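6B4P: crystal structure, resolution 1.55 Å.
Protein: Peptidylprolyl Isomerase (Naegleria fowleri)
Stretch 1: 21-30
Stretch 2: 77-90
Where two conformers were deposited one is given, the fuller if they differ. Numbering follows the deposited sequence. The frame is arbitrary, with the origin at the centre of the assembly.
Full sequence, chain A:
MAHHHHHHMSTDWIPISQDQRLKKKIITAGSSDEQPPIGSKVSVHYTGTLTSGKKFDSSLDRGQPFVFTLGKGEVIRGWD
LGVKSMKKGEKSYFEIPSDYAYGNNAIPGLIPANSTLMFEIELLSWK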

# COMPACT_ATOMS: atom_id res chain seq x y z
N ARG A 21 -7.70 10.88 -5.22
CA ARG A 21 -8.36 10.19 -4.12
C ARG A 21 -7.49 9.09 -3.51
O ARG A 21 -7.67 8.75 -2.34
CB ARG A 21 -9.70 9.63 -4.59
CG ARG A 21 -10.71 10.73 -4.88
CD ARG A 21 -11.97 10.23 -5.56
NE ARG A 21 -12.63 9.17 -4.80
CZ ARG A 21 -12.70 7.90 -5.20
NH1 ARG A 21 -13.32 7.00 -4.45
NH2 ARG A 21 -12.16 7.54 -6.36
N LEU A 22 -6.57 8.52 -4.29
CA LEU A 22 -5.53 7.65 -3.75
C LEU A 22 -4.37 8.56 -3.35
O LEU A 22 -3.86 9.32 -4.18
CB LEU A 22 -5.06 6.64 -4.80
CG LEU A 22 -3.87 5.74 -4.45
CD1 LEU A 22 -4.28 4.72 -3.40
CD2 LEU A 22 -3.33 5.04 -5.69
N LYS A 23 -3.98 8.51 -2.08
CA LYS A 23 -3.05 9.51 -1.58
C LYS A 23 -2.23 8.93 -0.43
O LYS A 23 -2.63 7.94 0.18
CB LYS A 23 -3.80 10.76 -1.13
CG LYS A 23 -4.86 10.46 -0.08
CD LYS A 23 -5.70 11.67 0.26
CE LYS A 23 -6.64 11.31 1.38
NZ LYS A 23 -7.24 12.51 2.02
N LYS A 24 -1.10 9.58 -0.13
CA LYS A 24 -0.24 9.10 0.93
C LYS A 24 0.37 10.25 1.72
O LYS A 24 0.44 11.39 1.26
CB LYS A 24 0.90 8.22 0.39
CG LYS A 24 2.01 9.02 -0.28
CD LYS A 24 3.12 8.12 -0.87
CE LYS A 24 4.21 8.97 -1.48
NZ LYS A 24 5.32 8.15 -2.09
N LYS A 25 0.78 9.92 2.95
CA LYS A 25 1.63 10.77 3.78
C LYS A 25 2.93 10.02 4.01
O LYS A 25 2.90 8.83 4.36
CB LYS A 25 0.96 11.10 5.12
CG LYS A 25 -0.26 12.00 5.01
CD LYS A 25 -1.17 11.87 6.23
CE LYS A 25 -0.42 12.07 7.53
NZ LYS A 25 -1.34 11.88 8.70
N ILE A 26 4.07 10.69 3.83
CA ILE A 26 5.35 10.03 4.05
C ILE A 26 5.65 10.08 5.54
O ILE A 26 5.61 11.14 6.17
CB ILE A 26 6.47 10.69 3.23
CG1 ILE A 26 6.18 10.52 1.74
CG2 ILE A 26 7.83 10.09 3.57
CD1 ILE A 26 7.17 11.20 0.82
N ILE A 27 5.88 8.91 6.13
CA ILE A 27 6.23 8.80 7.54
C ILE A 27 7.73 8.88 7.73
O ILE A 27 8.24 9.67 8.53
CB ILE A 27 5.67 7.49 8.12
CG1 ILE A 27 4.15 7.43 7.96
CG2 ILE A 27 6.09 7.31 9.57
CD1 ILE A 27 3.56 6.10 8.38
N THR A 28 8.46 8.06 6.98
CA THR A 28 9.92 8.01 7.02
C THR A 28 10.42 8.10 5.59
O THR A 28 10.05 7.27 4.76
CB THR A 28 10.42 6.72 7.67
OG1 THR A 28 9.82 6.58 8.96
CG2 THR A 28 11.94 6.75 7.80
N ALA A 29 11.25 9.10 5.31
CA ALA A 29 11.80 9.21 3.97
C ALA A 29 12.70 8.02 3.66
O ALA A 29 13.31 7.42 4.55
CB ALA A 29 12.59 10.51 3.83
N GLY A 30 12.78 7.68 2.38
CA GLY A 30 13.55 6.53 1.96
C GLY A 30 15.04 6.68 2.20
O GLY A 30 15.58 7.76 2.45
N ARG A 77 -5.07 -2.21 -6.94
CA ARG A 77 -4.52 -1.13 -7.76
C ARG A 77 -3.83 -0.07 -6.91
O ARG A 77 -2.79 0.48 -7.31
CB ARG A 77 -5.64 -0.50 -8.59
CG ARG A 77 -5.15 0.54 -9.58
CD ARG A 77 -6.19 0.77 -10.66
NE ARG A 77 -7.44 1.29 -10.12
CZ ARG A 77 -7.84 2.56 -10.25
NH1 ARG A 77 -7.08 3.42 -10.90
NH2 ARG A 77 -9.00 2.95 -9.73
N GLY A 78 -4.38 0.23 -5.73
CA GLY A 78 -3.75 1.21 -4.87
C GLY A 78 -2.36 0.81 -4.41
O GLY A 78 -1.52 1.68 -4.16
N TRP A 79 -2.10 -0.49 -4.30
CA TRP A 79 -0.75 -0.94 -3.99
C TRP A 79 0.18 -0.85 -5.19
O TRP A 79 1.33 -0.42 -5.05
CB TRP A 79 -0.77 -2.37 -3.45
CG TRP A 79 -1.02 -2.50 -1.99
CD1 TRP A 79 -1.74 -1.65 -1.18
CD2 TRP A 79 -0.56 -3.55 -1.16
NE1 TRP A 79 -1.74 -2.14 0.11
CE2 TRP A 79 -1.02 -3.30 0.15
CE3 TRP A 79 0.22 -4.70 -1.39
CZ2 TRP A 79 -0.74 -4.15 1.22
CZ3 TRP A 79 0.49 -5.55 -0.34
CH2 TRP A 79 0.01 -5.27 0.95
N ASP A 80 -0.28 -1.26 -6.38
CA ASP A 80 0.57 -1.11 -7.56
C ASP A 80 0.93 0.35 -7.78
O ASP A 80 2.10 0.70 -7.98
CB ASP A 80 -0.13 -1.68 -8.80
CG ASP A 80 0.32 -3.09 -9.17
OD1 ASP A 80 1.33 -3.60 -8.63
OD2 ASP A 80 -0.36 -3.70 -10.02
N LEU A 81 -0.07 1.24 -7.71
CA LEU A 81 0.22 2.66 -7.91
C LEU A 81 0.99 3.24 -6.73
O LEU A 81 1.91 4.05 -6.90
CB LEU A 81 -1.07 3.45 -8.11
CG LEU A 81 -1.87 3.19 -9.38
CD1 LEU A 81 -3.17 3.99 -9.34
CD2 LEU A 81 -1.04 3.57 -10.60
N GLY A 82 0.61 2.84 -5.52
CA GLY A 82 1.21 3.44 -4.34
C GLY A 82 2.66 3.04 -4.16
O GLY A 82 3.52 3.88 -3.87
N VAL A 83 2.96 1.74 -4.32
CA VAL A 83 4.34 1.30 -4.14
C VAL A 83 5.23 1.84 -5.26
O VAL A 83 6.39 2.19 -5.02
CB VAL A 83 4.39 -0.24 -4.03
CG1 VAL A 83 5.83 -0.72 -3.95
CG2 VAL A 83 3.62 -0.69 -2.79
N LYS A 84 4.70 1.97 -6.48
CA LYS A 84 5.48 2.59 -7.55
C LYS A 84 5.94 4.00 -7.17
O LYS A 84 7.02 4.43 -7.60
CB LYS A 84 4.66 2.62 -8.84
N SER A 85 5.14 4.72 -6.37
CA SER A 85 5.47 6.08 -5.95
C SER A 85 6.52 6.14 -4.86
O SER A 85 6.99 7.24 -4.54
CB SER A 85 4.21 6.81 -5.47
OG SER A 85 3.90 6.49 -4.12
N MET A 86 6.89 5.01 -4.28
CA MET A 86 7.74 4.99 -3.09
C MET A 86 9.21 4.88 -3.45
O MET A 86 9.59 4.25 -4.44
CB MET A 86 7.34 3.83 -2.18
CG MET A 86 5.94 3.99 -1.60
SD MET A 86 5.47 2.58 -0.59
CE MET A 86 6.49 2.83 0.88
N LYS A 87 10.04 5.50 -2.62
CA LYS A 87 11.48 5.33 -2.70
C LYS A 87 11.91 4.14 -1.85
O LYS A 87 11.21 3.71 -0.92
CB LYS A 87 12.19 6.60 -2.23
CG LYS A 87 11.89 7.81 -3.10
CD LYS A 87 12.51 9.06 -2.50
CE LYS A 87 12.17 10.31 -3.31
NZ LYS A 87 12.85 11.52 -2.75
N LYS A 88 13.08 3.60 -2.17
CA LYS A 88 13.63 2.49 -1.40
C LYS A 88 13.69 2.87 0.08
O LYS A 88 14.21 3.93 0.44
CB LYS A 88 15.03 2.14 -1.91
CG LYS A 88 15.60 0.87 -1.31
CD LYS A 88 16.95 0.50 -1.94
CE LYS A 88 16.75 0.15 -3.41
NZ LYS A 88 18.01 -0.34 -4.04
N GLY A 89 13.15 2.00 0.94
CA GLY A 89 13.15 2.25 2.37
C GLY A 89 12.06 3.18 2.88
O GLY A 89 11.91 3.32 4.11
N GLU A 90 11.28 3.80 2.00
CA GLU A 90 10.23 4.71 2.43
C GLU A 90 9.17 3.98 3.24
O GLU A 90 8.82 2.84 2.95
CB GLU A 90 9.60 5.37 1.19
CG GLU A 90 8.43 6.30 1.47
CD GLU A 90 7.94 6.95 0.20
OE1 GLU A 90 8.79 7.38 -0.61
OE2 GLU A 90 6.70 7.00 0.01
O HOH W 1 10.80 8.76 0.62

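A charged group can be buried between two chain segments provided that its hydrogen-bonding capacity is met there, and this pair of stretches from a peptidylprolyl isomerase offers a compact example. Lys-24, on a short strand, points its CA-to-CB bond toward the other stretch; with chi1 at 76° and the remaining torsions all t, the side chain runs out fully extended and delivers its ammonium group to Ser-85 and Glu-90. There Lys-24 NZ donates to Glu-90 OE2 at 2.8 Å, a salt bridge, and to Ser-85 OG at 3.0 Å, with a weak third bond to Ser-85 O at 3.1 Å. Three acceptors are within reach of the ammonium, two of them well placed and the third only weakly bound.

Two of the acceptor groups, the Ser-85 hydroxyl and the Glu-90 carboxylate, make further bonds of their own. Ser-85 OG, while accepting from the lysine, donates to Gly-82 O at 2.6 Å, so a small hydroxyl links the ammonium to the helix backbone. Glu-90 divides its carboxylate: OE2 faces Lys-24, whereas Glu-90 OE1 accepts from Lys-87 N at 3.0 Å in an almost linear bond, bracing the type II turn from Lys-87 to Glu-90. A water donates to Glu-90 OE1 at 2.7 Å and accepts from Gly-30 N at 2.9 Å, satisfying that amide and bridging the stretches once more.

Away from this polar group, apolar packing joins the stretches: buried Leu-22 sets CD2 3.7 Å from Leu-81 CB and CD1 3.8 Å from Gly-78 CA, where glycine leaves room for the methyl. At another point of contact, Gly-30 CA lies 3.1 Å from Lys-88 O; a beta carbon on Gly-30 would clash with that oxygen and with Lys-87 CB. Gly-89, with phi at 82°, suits the turn's backbone. Finally, Glu-90 CA approaches Thr-28 O at 3.5 Å in a CA-H...O contact.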